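Local structure of peptidoglycan glycosyltransferase (Burkholderia ambifaria, 5UY7) at residues Tyr205-Asn210 with Val235-Asn240; Ala214-Lys219 with Val239-Tyr244; Ala222-Val227 with Val388-Leu393. The protein belongs to the penicillin-binding proteins, and its modelled part is mainly the domain with the beta-lactamase-like fold. All blocks are in the same frame, centred on the assembly; numbering follows the deposited sequence.

Contact 1. Residues Tyr205-Asn210 with Val235-Asn240; sequences YIAYAN and VLALVN
A207 and V239 meet where helix 201-217 lies along strand 235-241, the outermost strand on this side of the five-stranded sheet. The methyl of A207 is a low bump settling between two side chains of the strand, its CB 3.9 Å from A237 CB and 3.9 Å from V239 CG2. V239 is the larger knob, and it pushes back into the helix surface beside A207 and Y208: its CG2 lies 3.9 Å from Y208 N and its CG1 3.9 Å from Y208 CA. With CG1 trans to the backbone N (chi1 -180°), both methyls are turned onto the helix. In this domain, of the beta-lactamase-like fold, the helix packs on one face of the antiparallel sheet; here the segment axes come within 7.8 Å at an angle of 28°, so helix and strand run nearly the same way. The Y208 side chain stands at about a right angle to that of V239 and gives it a ring edge, CD1 being 4.1 Å from V239 CG1. One turn back along the helix, I203 and Q204 extend the surface against A237, and Q204 OE1 takes the L238 N-H. On the strand's inner edge a classic beta bulge sets L236 and A237 together against V227.

Contact 2. Residues Ala214-Lys219 with Val239-Tyr244; sequences AVEKFK and VNYPTY
V215 and Y241 carry the apolar half of this contact, at the point where helix 201-217 ends beside the end of strand 235-241. CG of Y241 is trans to the backbone N (chi1 -165°), which swings the phenol off the strand toward the helix. V215 meets it at the rim of the ring, not over a face: CG1 lies in the ring plane, 4.0 Å from Y241 CD2, and V215 CB is equally near that carbon. The valine's other methyl, CG2, turns instead to the strand backbone, 4.0 Å from Y241 O, the carbonyl that is hydrogen-bonded to G223 of the adjoining strand. E216 supplies the polar half. Its CG is trans to the carbonyl carbon (chi1 -64°) and the chain beyond is extended, so the carboxylate reaches round to the hydroxyl end of the ring, with its plane 77° from that of the phenol. OE2 and Y241 OH remain 4.1 Å apart, and a water bridges them: it donates to E216 OE2 at 2.7 Å and is hydrogen-bonded to Y241 OH at 2.6 Å, lying in the plane of the ring. K212, one turn earlier on the helix, forms a salt bridge with the same OE2 and also touches Y241, so OE2 has a charged partner as well as the water. Just beyond, both chains change course: the strand leaves through a cis peptide between Y241 and P242, and the helix stops in a Schellman motif with K219, at positive phi, as its C-prime residue. From there the chain runs into strands 222-229 and 235-241, a beta hairpin at the edge of the antiparallel sheet, on one face of which the helix packs in this beta-lactamase-like domain.

Contact 3. Residues Ala222-Val227 with Val388-Leu393; sequences AGAAMV and VSLFQL
M226 and F391 touch through sulfur and methyl, while A224 and L390 form a second, purely alkyl pair. The methionine CE is 3.7 Å from F391 CD2 and approaches the ring obliquely. Its SD stands 4.8 Å from the centroid of the F391 ring, 50° off the normal, a Met-aromatic contact, and also lies 3.8 Å from F391 CA. This grip depends on shape: M226 CG sits between its own backbone N and carbonyl carbon (chi1 66°), and a bend at chi3 folds the methyl against the phenyl. Two residues back along the strand, L390 CD2 meets A224 CB at 3.8 Å, so the first turn of helix 390-401 rests on strand 222-229.

Next outward, I261 touches A224 and M226 alike, A495 and S497 of strand 492-499 touch L390, and L262, P354, V356 and V409 touch F391. Farther out, the start of the helix is held by a capping box: Q392 N donates to S389 OG at 3.0 Å, and S389 N donates to Q392 OE1, also at 3.0 Å. NE2 of the same glutamine is hydrogen-bonded to the carbonyls of Q352 and A363, anchoring the helix start to the surrounding loops. Residues 388-389 pair weakly with strand 265-266. The contact thus joins the central sheet to the helical part of the fold. Chemically it is divided: alkyl, thioether and phenyl groups fill the buried interface, cohesion there resting on dispersion, whereas the polar groups of S389 and Q392 are satisfied on the helix's far side.

From the N terminus, helix 201-217 comes first and supplies one side of contacts 1 and 2; strand 222-229 follows, then strand 235-241 returns beside it. Contact 1 closes the loop from 205 to 240 and contact 2 the loop from 214 to 244, both ending on strand 235-241, where they share V239 and N240 and where Y208 packs on Y241. Contact 3 starts within both loops, at 222-227, and ends far beyond them at 388-393, so it crosses each. Bonds between strands 222-229 and 235-241, such as V239 N to A225 O, couple the three: the helix covers one face of the sheet, residues 388-393 the other.

Contact 1. Residues Tyr205-Asn210 with Val235-Asn240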
loop_
_atom_site.group_PDB
_atom_site.type_symbol
_atom_site.label_atom_id
_atom_site.label_comp_id
_atom_site.label_asym_id
_atom_site.label_seq_id
_atom_site.Cartn_x
_atom_site.Cartn_y
_atom_site.Cartn_z
ATOM N N TYR A 205 3.279 -11.737 17.912
ATOM C CA TYR A 205 2.741 -13.092 17.845
ATOM C C TYR A 205 1.566 -13.172 16.875
ATOM O O TYR A 205 1.448 -14.136 16.105
ATOM C CB TYR A 205 2.319 -13.572 19.235
ATOM C CG TYR A 205 1.555 -14.869 19.170
ATOM C CD1 TYR A 205 2.204 -16.062 18.896
ATOM C CD2 TYR A 205 0.173 -14.889 19.317
ATOM C CE1 TYR A 205 1.497 -17.257 18.812
ATOM C CE2 TYR A 205 -0.526 -16.052 19.225
ATOM C CZ TYR A 205 0.130 -17.230 18.971
ATOM O OH TYR A 205 -0.601 -18.381 18.896
ATOM N N ILE A 206 0.678 -12.173 16.906
ATOM C CA ILE A 206 -0.458 -12.156 15.984
ATOM C C ILE A 206 0.030 -12.184 14.546
ATOM O O ILE A 206 -0.465 -12.953 13.712
ATOM C CB ILE A 206 -1.343 -10.925 16.246
ATOM C CG1 ILE A 206 -2.175 -11.131 17.508
ATOM C CG2 ILE A 206 -2.238 -10.649 15.048
ATOM C CD1 ILE A 206 -2.839 -9.864 17.992
ATOM N N ALA A 207 1.015 -11.336 14.233
ATOM C CA ALA A 207 1.549 -11.292 12.879
ATOM C C ALA A 207 2.233 -12.602 12.517
ATOM O O ALA A 207 2.032 -13.139 11.420
ATOM C CB ALA A 207 2.530 -10.125 12.753
ATOM N N TYR A 208 3.028 -13.144 13.437
ATOM C CA TYR A 208 3.734 -14.391 13.172
ATOM C C TYR A 208 2.764 -15.545 12.946
ATOM O O TYR A 208 2.892 -16.303 11.976
ATOM C CB TYR A 208 4.664 -14.696 14.346
ATOM C CG TYR A 208 5.210 -16.090 14.346
ATOM C CD1 TYR A 208 6.340 -16.404 13.622
ATOM C CD2 TYR A 208 4.596 -17.091 15.085
ATOM C CE1 TYR A 208 6.851 -17.691 13.635
ATOM C CE2 TYR A 208 5.088 -18.369 15.095
ATOM C CZ TYR A 208 6.212 -18.661 14.363
ATOM O OH TYR A 208 6.693 -19.950 14.390
ATOM N N ALA A 209 1.800 -15.711 13.852
ATOM C CA ALA A 209 0.887 -16.846 13.764
ATOM C C ALA A 209 0.094 -16.814 12.468
ATOM O O ALA A 209 -0.058 -17.841 11.793
ATOM C CB ALA A 209 -0.053 -16.842 14.965
ATOM N N ASN A 210 -0.419 -15.639 12.099
ATOM C CA ASN A 210 -1.221 -15.559 10.890
ATOM C C ASN A 210 -0.368 -15.721 9.645
ATOM O O ASN A 210 -0.809 -16.332 8.660
ATOM C CB ASN A 210 -1.989 -14.234 10.851
ATOM C CG ASN A 210 -3.189 -14.246 11.763
ATOM O OD1 ASN A 210 -4.100 -15.053 11.588
ATOM N ND2 ASN A 210 -3.207 -13.348 12.744
ATOM N N VAL A 235 7.107 0.622 14.945
ATOM C CA VAL A 235 6.851 -0.712 14.414
ATOM C C VAL A 235 6.375 -1.596 15.557
ATOM O O VAL A 235 7.107 -1.818 16.525
ATOM C CB VAL A 235 8.104 -1.294 13.750
ATOM C CG1 VAL A 235 7.852 -2.743 13.314
ATOM C CG2 VAL A 235 8.490 -0.456 12.553
ATOM N N LEU A 236 5.137 -2.080 15.462
ATOM C CA LEU A 236 4.576 -2.942 16.494
ATOM C C LEU A 236 4.842 -4.413 16.223
ATOM O O LEU A 236 4.863 -5.218 17.166
ATOM C CB LEU A 236 3.063 -2.714 16.606
ATOM C CG LEU A 236 2.643 -1.275 16.917
ATOM C CD1 LEU A 236 1.118 -1.182 16.961
ATOM C CD2 LEU A 236 3.235 -0.820 18.244
ATOM N N ALA A 237 5.032 -4.778 14.956
ATOM C CA ALA A 237 5.352 -6.149 14.586
ATOM C C ALA A 237 6.170 -6.120 13.312
ATOM O O ALA A 237 5.928 -5.292 12.432
ATOM C CB ALA A 237 4.091 -6.998 14.390
ATOM N N LEU A 238 7.129 -7.036 13.217
ATOM C CA LEU A 238 7.982 -7.128 12.036
ATOM C C LEU A 238 8.397 -8.588 11.942
ATOM O O LEU A 238 9.185 -9.046 12.772
ATOM C CB LEU A 238 9.189 -6.199 12.182
ATOM C CG LEU A 238 10.193 -5.996 11.047
ATOM C CD1 LEU A 238 9.634 -5.049 10.021
ATOM C CD2 LEU A 238 11.496 -5.442 11.609
ATOM N N VAL A 239 7.828 -9.332 10.989
ATOM C CA VAL A 239 7.988 -10.783 10.938
ATOM C C VAL A 239 8.402 -11.215 9.540
ATOM O O VAL A 239 7.765 -10.833 8.554
ATOM C CB VAL A 239 6.692 -11.515 11.344
ATOM C CG1 VAL A 239 6.900 -13.038 11.279
ATOM C CG2 VAL A 239 6.278 -11.113 12.737
ATOM N N ASN A 240 9.455 -12.022 9.462
ATOM C CA ASN A 240 9.791 -12.792 8.273
ATOM C C ASN A 240 9.532 -14.256 8.578
ATOM O O ASN A 240 9.956 -14.747 9.631
ATOM C CB ASN A 240 11.254 -12.601 7.879
ATOM C CG ASN A 240 11.561 -11.183 7.463
ATOM O OD1 ASN A 240 11.268 -10.788 6.340
ATOM N ND2 ASN A 240 12.155 -10.410 8.366
#

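Contact 2. Residues Ala214-Lys219 with Val239-Tyr244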
loop_
_atom_site.group_PDB
_atom_site.type_symbol
_atom_site.label_atom_id
_atom_site.label_comp_id
_atom_site.label_asym_id
_atom_site.label_seq_id
_atom_site.Cartn_x
_atom_site.Cartn_y
_atom_site.Cartn_z
ATOM N N ALA A 214 -0.499 -18.758 6.736
ATOM C CA ALA A 214 -0.676 -18.470 5.315
ATOM C C ALA A 214 0.446 -19.069 4.477
ATOM O O ALA A 214 0.195 -19.630 3.403
ATOM C CB ALA A 214 -0.749 -16.961 5.094
ATOM N N VAL A 215 1.694 -18.938 4.932
ATOM C CA VAL A 215 2.804 -19.527 4.188
ATOM C C VAL A 215 2.606 -21.032 4.058
ATOM O O VAL A 215 2.849 -21.620 2.996
ATOM C CB VAL A 215 4.143 -19.172 4.868
ATOM C CG1 VAL A 215 5.284 -20.003 4.292
ATOM C CG2 VAL A 215 4.433 -17.682 4.695
ATOM N N GLU A 216 2.114 -21.670 5.122
ATOM C CA GLU A 216 1.852 -23.104 5.068
ATOM C C GLU A 216 0.659 -23.426 4.175
ATOM O O GLU A 216 0.702 -24.387 3.400
ATOM C CB GLU A 216 1.623 -23.641 6.479
ATOM C CG GLU A 216 2.847 -23.517 7.363
ATOM C CD GLU A 216 2.571 -23.867 8.810
ATOM O OE1 GLU A 216 1.387 -24.043 9.171
ATOM O OE2 GLU A 216 3.544 -23.967 9.586
ATOM N N LYS A 217 -0.422 -22.650 4.287
ATOM C CA LYS A 217 -1.632 -22.953 3.525
ATOM C C LYS A 217 -1.378 -22.885 2.025
ATOM O O LYS A 217 -1.895 -23.706 1.257
ATOM C CB LYS A 217 -2.747 -21.983 3.906
ATOM C CG LYS A 217 -4.057 -22.218 3.166
ATOM C CD LYS A 217 -4.966 -21.012 3.303
ATOM C CE LYS A 217 -6.292 -21.215 2.599
ATOM N NZ LYS A 217 -7.080 -22.291 3.256
ATOM N N PHE A 218 -0.596 -21.906 1.587
ATOM C CA PHE A 218 -0.347 -21.688 0.174
ATOM C C PHE A 218 0.980 -22.273 -0.275
ATOM O O PHE A 218 1.402 -22.025 -1.408
ATOM C CB PHE A 218 -0.416 -20.192 -0.138
ATOM C CG PHE A 218 -1.766 -19.599 0.119
ATOM C CD1 PHE A 218 -2.842 -19.933 -0.691
ATOM C CD2 PHE A 218 -1.970 -18.735 1.175
ATOM C CE1 PHE A 218 -4.094 -19.403 -0.454
ATOM C CE2 PHE A 218 -3.223 -18.200 1.417
ATOM C CZ PHE A 218 -4.286 -18.539 0.599
ATOM N N LYS A 219 1.629 -23.058 0.584
ATOM C CA LYS A 219 2.915 -23.683 0.288
ATOM C C LYS A 219 3.865 -22.673 -0.347
ATOM O O LYS A 219 4.478 -22.912 -1.390
ATOM C CB LYS A 219 2.730 -24.911 -0.602
ATOM N N VAL A 239 7.828 -9.332 10.989
ATOM C CA VAL A 239 7.988 -10.783 10.938
ATOM C C VAL A 239 8.402 -11.215 9.540
ATOM O O VAL A 239 7.765 -10.833 8.554
ATOM C CB VAL A 239 6.692 -11.515 11.344
ATOM C CG1 VAL A 239 6.900 -13.038 11.279
ATOM C CG2 VAL A 239 6.278 -11.113 12.737
ATOM N N ASN A 240 9.455 -12.022 9.462
ATOM C CA ASN A 240 9.791 -12.792 8.273
ATOM C C ASN A 240 9.532 -14.256 8.578
ATOM O O ASN A 240 9.956 -14.747 9.631
ATOM C CB ASN A 240 11.254 -12.601 7.879
ATOM C CG ASN A 240 11.561 -11.183 7.463
ATOM O OD1 ASN A 240 11.268 -10.788 6.340
ATOM N ND2 ASN A 240 12.155 -10.410 8.366
ATOM N N TYR A 241 8.843 -14.949 7.672
ATOM C CA TYR A 241 8.640 -16.389 7.812
ATOM C C TYR A 241 8.968 -17.097 6.505
ATOM O O TYR A 241 8.311 -16.830 5.477
ATOM C CB TYR A 241 7.213 -16.725 8.253
ATOM C CG TYR A 241 7.148 -18.151 8.729
ATOM C CD1 TYR A 241 7.512 -18.480 10.029
ATOM C CD2 TYR A 241 6.803 -19.178 7.864
ATOM C CE1 TYR A 241 7.494 -19.788 10.469
ATOM C CE2 TYR A 241 6.789 -20.489 8.291
ATOM C CZ TYR A 241 7.130 -20.790 9.597
ATOM O OH TYR A 241 7.118 -22.094 10.026
ATOM N N PRO A 242 9.951 -18.011 6.484
ATOM C CA PRO A 242 10.801 -18.353 7.630
ATOM C C PRO A 242 11.841 -17.272 7.933
ATOM O O PRO A 242 11.961 -16.302 7.188
ATOM C CB PRO A 242 11.495 -19.656 7.192
ATOM C CG PRO A 242 10.805 -20.088 5.927
ATOM C CD PRO A 242 10.248 -18.846 5.311
ATOM N N THR A 243 12.592 -17.442 9.022
ATOM C CA THR A 243 13.587 -16.443 9.390
ATOM C C THR A 243 14.859 -16.530 8.552
ATOM O O THR A 243 15.590 -15.539 8.461
ATOM C CB THR A 243 13.957 -16.587 10.865
ATOM O OG1 THR A 243 14.422 -17.920 11.084
ATOM C CG2 THR A 243 12.753 -16.327 11.752
ATOM N N TYR A 244 15.145 -17.683 7.954
ATOM C CA TYR A 244 16.369 -17.854 7.170
ATOM C C TYR A 244 16.116 -17.569 5.691
ATOM O O TYR A 244 15.010 -17.770 5.190
ATOM C CB TYR A 244 16.938 -19.266 7.350
ATOM C CG TYR A 244 15.942 -20.367 7.070
ATOM C CD1 TYR A 244 15.143 -20.881 8.083
ATOM C CD2 TYR A 244 15.795 -20.893 5.790
ATOM C CE1 TYR A 244 14.225 -21.882 7.832
ATOM C CE2 TYR A 244 14.878 -21.896 5.530
ATOM C CZ TYR A 244 14.095 -22.384 6.554
ATOM O OH TYR A 244 13.181 -23.379 6.306
HETATM O O HOH W 1 6.105 -24.073 8.765
#

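Contact 3. Residues Ala222-Val227 with Val388-Leu393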
loop_
_atom_site.group_PDB
_atom_site.type_symbol
_atom_site.label_atom_id
_atom_site.label_comp_id
_atom_site.label_asym_id
_atom_site.label_seq_id
_atom_site.Cartn_x
_atom_site.Cartn_y
_atom_site.Cartn_z
ATOM N N ALA A 222 8.086 -17.865 1.046
ATOM C CA ALA A 222 8.375 -17.029 2.201
ATOM C C ALA A 222 7.218 -16.065 2.382
ATOM O O ALA A 222 6.368 -15.912 1.501
ATOM C CB ALA A 222 9.697 -16.277 2.027
ATOM N N GLY A 223 7.194 -15.422 3.541
ATOM C CA GLY A 223 6.217 -14.379 3.788
ATOM C C GLY A 223 6.809 -13.299 4.662
ATOM O O GLY A 223 7.847 -13.486 5.308
ATOM N N ALA A 224 6.128 -12.156 4.680
ATOM C CA ALA A 224 6.543 -11.022 5.491
ATOM C C ALA A 224 5.305 -10.279 5.966
ATOM O O ALA A 224 4.301 -10.206 5.257
ATOM C CB ALA A 224 7.449 -10.074 4.707
ATOM N N ALA A 225 5.383 -9.731 7.176
ATOM C CA ALA A 225 4.288 -8.908 7.680
ATOM C C ALA A 225 4.837 -7.853 8.618
ATOM O O ALA A 225 5.745 -8.130 9.405
ATOM C CB ALA A 225 3.252 -9.757 8.421
ATOM N N MET A 226 4.281 -6.641 8.555
ATOM C CA MET A 226 4.647 -5.671 9.569
ATOM C C MET A 226 3.436 -4.823 9.910
ATOM O O MET A 226 2.508 -4.668 9.110
ATOM C CB MET A 226 5.852 -4.797 9.164
ATOM C CG MET A 226 5.673 -3.851 8.012
ATOM S SD MET A 226 7.234 -2.983 7.652
ATOM C CE MET A 226 7.252 -1.672 8.860
ATOM N N VAL A 227 3.443 -4.321 11.136
ATOM C CA VAL A 227 2.362 -3.507 11.677
ATOM C C VAL A 227 2.988 -2.238 12.228
ATOM O O VAL A 227 3.962 -2.304 12.988
ATOM C CB VAL A 227 1.585 -4.255 12.776
ATOM C CG1 VAL A 227 0.424 -3.390 13.295
ATOM C CG2 VAL A 227 1.048 -5.581 12.255
ATOM N N VAL A 388 10.408 -1.399 -4.921
ATOM C CA VAL A 388 10.247 -0.967 -3.537
ATOM C C VAL A 388 10.421 -2.184 -2.639
ATOM O O VAL A 388 10.288 -3.323 -3.079
ATOM C CB VAL A 388 8.858 -0.347 -3.278
ATOM C CG1 VAL A 388 8.589 0.799 -4.250
ATOM C CG2 VAL A 388 7.779 -1.428 -3.403
ATOM N N SER A 389 10.685 -1.932 -1.358
ATOM C CA SER A 389 10.605 -2.973 -0.339
ATOM C C SER A 389 9.244 -2.896 0.343
ATOM O O SER A 389 8.553 -1.879 0.278
ATOM C CB SER A 389 11.703 -2.817 0.715
ATOM O OG SER A 389 11.479 -1.629 1.467
ATOM N N LEU A 390 8.875 -3.981 1.038
ATOM C CA LEU A 390 7.622 -3.938 1.791
ATOM C C LEU A 390 7.689 -2.893 2.899
ATOM O O LEU A 390 6.694 -2.208 3.176
ATOM C CB LEU A 390 7.288 -5.312 2.369
ATOM C CG LEU A 390 5.893 -5.411 3.009
ATOM C CD1 LEU A 390 4.814 -5.277 1.948
ATOM C CD2 LEU A 390 5.766 -6.749 3.745
ATOM N N PHE A 391 8.858 -2.744 3.527
ATOM C CA PHE A 391 9.037 -1.699 4.530
ATOM C C PHE A 391 8.713 -0.330 3.948
ATOM O O PHE A 391 7.989 0.465 4.558
ATOM C CB PHE A 391 10.471 -1.721 5.069
ATOM C CG PHE A 391 10.703 -0.781 6.224
ATOM C CD1 PHE A 391 10.948 0.569 6.008
ATOM C CD2 PHE A 391 10.681 -1.250 7.530
ATOM C CE1 PHE A 391 11.154 1.430 7.075
ATOM C CE2 PHE A 391 10.891 -0.390 8.597
ATOM C CZ PHE A 391 11.126 0.947 8.368
ATOM N N GLN A 392 9.251 -0.036 2.758
ATOM C CA GLN A 392 8.985 1.255 2.136
ATOM C C GLN A 392 7.496 1.465 1.886
ATOM O O GLN A 392 6.986 2.578 2.049
ATOM C CB GLN A 392 9.757 1.380 0.826
ATOM C CG GLN A 392 11.223 1.702 1.014
ATOM C CD GLN A 392 11.970 1.672 -0.304
ATOM O OE1 GLN A 392 11.601 0.925 -1.207
ATOM N NE2 GLN A 392 13.011 2.493 -0.427
ATOM N N LEU A 393 6.784 0.416 1.469
ATOM C CA LEU A 393 5.349 0.555 1.221
ATOM C C LEU A 393 4.581 0.788 2.514
ATOM O O LEU A 393 3.658 1.614 2.558
ATOM C CB LEU A 393 4.815 -0.689 0.511
ATOM C CG LEU A 393 5.260 -0.865 -0.945
ATOM C CD1 LEU A 393 4.750 -2.209 -1.466
ATOM C CD2 LEU A 393 4.752 0.290 -1.815
#